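Local coordinates for flocculation protein FLO11 (Saccharomyces cerevisiae, PDB 4UYS) that mediates homophilic cell-cell adhesion between yeast cells during flocculation and supports substrate adhesion, invasive growth and biofilm formation, at residues S111-M116 with G165-I170. Residues are numbered along the deposited sequence; the frame is centred on the assembly and turned at random.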
ATOM      1  N   SER A 111     -12.784  21.188  -1.977  1.00 14.34           N
ATOM      2  CA  SER A 111     -13.205  21.441  -3.344  1.00 15.71           C
ATOM      3  C   SER A 111     -12.158  21.024  -4.355  1.00 14.13           C
ATOM      4  O   SER A 111     -12.490  20.904  -5.525  1.00 15.44           O
ATOM      5  CB  SER A 111     -13.498  22.921  -3.548  1.00 19.59           C
ATOM      6  OG  SER A 111     -12.360  23.684  -3.194  1.00 26.96           O
ATOM      7  N   CYS A 112     -10.911  20.841  -3.946  1.00 11.40           N
ATOM      8  CA  CYS A 112      -9.823  20.524  -4.862  1.00 10.76           C
ATOM      9  C   CYS A 112      -9.200  19.151  -4.712  1.00  9.25           C
ATOM     10  O   CYS A 112      -8.550  18.720  -5.650  1.00  9.41           O
ATOM     11  CB  CYS A 112      -8.700  21.572  -4.777  1.00 12.39           C
ATOM     12  SG  CYS A 112      -9.130  23.150  -5.522  1.00 13.90           S
ATOM     13  N   GLN A 113      -9.319  18.512  -3.539  1.00  9.28           N
ATOM     14  CA  GLN A 113      -8.566  17.309  -3.232  1.00  8.72           C
ATOM     15  C   GLN A 113      -9.484  16.154  -2.854  1.00  8.04           C
ATOM     16  O   GLN A 113     -10.562  16.358  -2.316  1.00  9.14           O
ATOM     17  CB  GLN A 113      -7.613  17.616  -2.081  1.00  9.27           C
ATOM     18  CG  GLN A 113      -6.481  18.560  -2.467  1.00 11.03           C
ATOM     19  CD  GLN A 113      -5.700  19.099  -1.283  1.00 12.41           C
ATOM     20  OE1 GLN A 113      -6.266  19.597  -0.318  1.00 14.64           O
ATOM     21  NE2 GLN A 113      -4.398  18.956  -1.342  1.00 12.59           N
ATOM     22  N   VAL A 114      -8.998  14.943  -3.110  1.00  7.91           N
ATOM     23  CA  VAL A 114      -9.756  13.702  -2.940  1.00  8.00           C
ATOM     24  C   VAL A 114      -8.883  12.654  -2.243  1.00  7.54           C
ATOM     25  O   VAL A 114      -7.706  12.541  -2.534  1.00  8.13           O
ATOM     26  CB  VAL A 114     -10.335  13.195  -4.287  1.00  7.84           C
ATOM     27  CG1 VAL A 114      -9.236  12.879  -5.283  1.00  8.42           C
ATOM     28  CG2 VAL A 114     -11.287  12.049  -4.090  1.00  7.89           C
ATOM     29  N   TRP A 115      -9.502  11.914  -1.344  1.00  7.66           N
ATOM     30  CA  TRP A 115      -8.819  10.844  -0.605  1.00  7.46           C
ATOM     31  C   TRP A 115      -8.561   9.613  -1.455  1.00  7.48           C
ATOM     32  O   TRP A 115      -9.412   9.126  -2.213  1.00  8.21           O
ATOM     33  CB  TRP A 115      -9.657  10.384   0.590  1.00  7.80           C
ATOM     34  CG  TRP A 115      -9.582  11.269   1.812  1.00  8.94           C
ATOM     35  CD1 TRP A 115     -10.540  12.144   2.232  1.00  9.51           C
ATOM     36  CD2 TRP A 115      -8.515  11.354   2.766  1.00  8.81           C
ATOM     37  NE1 TRP A 115     -10.149  12.764   3.389  1.00 10.11           N
ATOM     38  CE2 TRP A 115      -8.902  12.309   3.737  1.00  9.71           C
ATOM     39  CE3 TRP A 115      -7.294  10.691   2.893  1.00  8.86           C
ATOM     40  CZ2 TRP A 115      -8.089  12.618   4.830  1.00 10.32           C
ATOM     41  CZ3 TRP A 115      -6.504  10.993   3.968  1.00  9.58           C
ATOM     42  CH2 TRP A 115      -6.899  11.944   4.925  1.00 10.24           C
ATOM     43  N   MET A 116      -7.381   9.028  -1.302  1.00  7.93           N
ATOM     44  CA  MET A 116      -7.123   7.676  -1.720  1.00  7.95           C
ATOM     45  C   MET A 116      -8.037   6.730  -0.966  1.00  7.14           C
ATOM     46  O   MET A 116      -8.102   6.804   0.261  1.00  7.92           O
ATOM     47  CB  MET A 116      -5.675   7.313  -1.400  1.00  7.55           C
ATOM     48  CG  MET A 116      -5.227   5.943  -1.865  1.00  7.84           C
ATOM     49  SD  MET A 116      -3.525   5.562  -1.356  1.00  8.84           S
ATOM     50  CE  MET A 116      -3.815   5.018   0.303  1.00  9.55           C
ATOM     51  N   GLY A 165      -2.751   7.179   5.174  1.00  7.67           N
ATOM     52  CA  GLY A 165      -3.605   7.528   4.019  1.00  7.49           C
ATOM     53  C   GLY A 165      -3.054   8.758   3.303  1.00  7.59           C
ATOM     54  O   GLY A 165      -2.184   9.478   3.819  1.00  8.13           O
ATOM     55  N   PHE A 166      -3.552   8.976   2.089  1.00  7.89           N
ATOM     56  CA  PHE A 166      -3.070  10.014   1.209  1.00  8.01           C
ATOM     57  C   PHE A 166      -4.237  10.659   0.469  1.00  7.76           C
ATOM     58  O   PHE A 166      -5.304  10.064   0.313  1.00  8.29           O
ATOM     59  CB  PHE A 166      -2.167   9.402   0.114  1.00  8.30           C
ATOM     60  CG  PHE A 166      -0.853   8.880   0.691  1.00  8.64           C
ATOM     61  CD1 PHE A 166      -0.754   7.611   1.230  1.00  8.79           C
ATOM     62  CD2 PHE A 166       0.283   9.647   0.648  1.00  9.80           C
ATOM     63  CE1 PHE A 166       0.442   7.159   1.774  1.00  9.53           C
ATOM     64  CE2 PHE A 166       1.479   9.202   1.192  1.00 10.14           C
ATOM     65  CZ  PHE A 166       1.554   7.945   1.718  1.00  9.87           C
ATOM     66  N   TYR A 167      -4.011  11.885   0.036  1.00  8.11           N
ATOM     67  CA  TYR A 167      -4.941  12.568  -0.851  1.00  8.11           C
ATOM     68  C   TYR A 167      -4.170  13.369  -1.898  1.00  8.26           C
ATOM     69  O   TYR A 167      -2.967  13.608  -1.805  1.00  8.93           O
ATOM     70  CB  TYR A 167      -5.941  13.411  -0.085  1.00  8.46           C
ATOM     71  CG  TYR A 167      -5.455  14.465   0.889  1.00  9.18           C
ATOM     72  CD1 TYR A 167      -5.018  15.713   0.469  1.00 10.53           C
ATOM     73  CD2 TYR A 167      -5.515  14.264   2.262  1.00 10.70           C
ATOM     74  CE1 TYR A 167      -4.674  16.701   1.351  1.00 12.23           C
ATOM     75  CE2 TYR A 167      -5.161  15.248   3.151  1.00 12.10           C
ATOM     76  CZ  TYR A 167      -4.731  16.461   2.680  1.00 13.35           C
ATOM     77  OH  TYR A 167      -4.383  17.499   3.516  1.00 18.84           O
ATOM     78  N   TRP A 168      -4.904  13.774  -2.940  1.00  7.73           N
ATOM     79  CA  TRP A 168      -4.302  14.463  -4.074  1.00  8.07           C
ATOM     80  C   TRP A 168      -5.389  15.257  -4.815  1.00  7.56           C
ATOM     81  O   TRP A 168      -6.564  15.190  -4.476  1.00  8.30           O
ATOM     82  CB  TRP A 168      -3.629  13.476  -5.020  1.00  8.21           C
ATOM     83  CG  TRP A 168      -4.500  12.349  -5.491  1.00  7.90           C
ATOM     84  CD1 TRP A 168      -5.470  12.404  -6.433  1.00  8.11           C
ATOM     85  CD2 TRP A 168      -4.480  11.004  -5.025  1.00  7.73           C
ATOM     86  NE1 TRP A 168      -6.044  11.175  -6.605  1.00  8.51           N
ATOM     87  CE2 TRP A 168      -5.453  10.294  -5.753  1.00  7.99           C
ATOM     88  CE3 TRP A 168      -3.694  10.299  -4.097  1.00  8.55           C
ATOM     89  CZ2 TRP A 168      -5.653   8.932  -5.598  1.00  8.57           C
ATOM     90  CZ3 TRP A 168      -3.893   8.938  -3.964  1.00  9.22           C
ATOM     91  CH2 TRP A 168      -4.866   8.274  -4.721  1.00  9.66           C
ATOM     92  N   ASN A 169      -4.999  16.008  -5.829  1.00  7.75           N
ATOM     93  CA  ASN A 169      -5.965  16.838  -6.536  1.00  7.66           C
ATOM     94  C   ASN A 169      -6.931  16.044  -7.404  1.00  7.98           C
ATOM     95  O   ASN A 169      -6.530  15.174  -8.131  1.00  8.12           O
ATOM     96  CB  ASN A 169      -5.272  17.907  -7.358  1.00  8.41           C
ATOM     97  CG  ASN A 169      -4.791  19.096  -6.544  1.00  9.19           C
ATOM     98  OD1 ASN A 169      -4.458  18.973  -5.367  1.00  9.70           O
ATOM     99  ND2 ASN A 169      -4.777  20.278  -7.163  1.00 11.23           N
ATOM    100  N   ILE A 170      -8.197  16.417  -7.291  1.00  7.87           N
ATOM    101  CA  ILE A 170      -9.246  15.859  -8.151  1.00  8.08           C
ATOM    102  C   ILE A 170      -8.855  16.053  -9.598  1.00  8.10           C
ATOM    103  O   ILE A 170      -8.454  17.138 -10.017  1.00  8.72           O
ATOM    104  CB  ILE A 170     -10.606  16.518  -7.844  1.00  8.86           C
ATOM    105  CG1 ILE A 170     -11.026  16.257  -6.388  1.00  9.18           C
ATOM    106  CG2 ILE A 170     -11.682  16.082  -8.844  1.00  9.19           C
ATOM    107  CD1 ILE A 170     -12.124  17.165  -5.880  1.00 10.22           C
TER
HETATM  108  O   HOH W   1      -8.630  19.457  -8.516  1.00 10.92           O
HETATM  109  O   HOH W   2      -2.933  17.634  -3.429  1.00 13.07           O
HETATM  110  O   HOH W   3      -5.633  20.156   2.244  1.00 86.28           O
HETATM  111  O   HOH W   4      -6.238   7.200   2.294  1.00  8.18           O
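Strands 113-115 and 166-169 run antiparallel, with Val114 and Trp168 as the hydrogen-bonded pair: Val114 N meets Trp168 O at 2.8 Å, and Trp168 N returns to Val114 O at 3.1 Å. Two further backbone bonds, Ile170 N to Cys112 O and Met116 N to Phe166 O, extend the pairing past both ends of strand 113-115. On one face Trp115 and Tyr167 form a T-shaped stack. Tyr167 CD2 points over the six-membered ring of Trp115, 3.8 Å from CH2, and the planes stand at 79°. Tyr167 CG lies between its own backbone N and carbonyl carbon (chi1 55°), which raises the ring between Trp115 and Gln113. The Gln113 amide meets the other edge of the Tyr167 ring, NE2 lying 3.5 Å from CE1. The two planes are 77° apart. One water joins Gln113 OE1 to Tyr167 OH, and another joins Gln113 NE2 to Asn169 OD1. An alanine in place of Gln113 would probably leave that edge of the tyrosine uncovered and both waters without their glutamine partner. Asn169 ND2 hydrogen-bonds to the backbone O of Asp173. On the reverse face Val114 CG1 touches the Trp168 indole near NE1. Val114 CB also packs on Ile170 CG1 at 3.8 Å. Met116 CB lies 3.5 Å from Trp168 CZ3. The Met116 chain bends at its end and brings CE to the edge of the Phe166 ring. Its SD lies 5.5 Å from the centroids of both Phe166 and the six-membered ring of Trp168, a Met-aromatic contact with each. Strand 166-169 is the middle of a small three-stranded antiparallel sheet with 12-13 and 113-115. Cys112, just before edge strand 113-115, is disulfide-bonded to Cys176 and so ties this sheet to the C-terminal segment of the Flo11 adhesion domain.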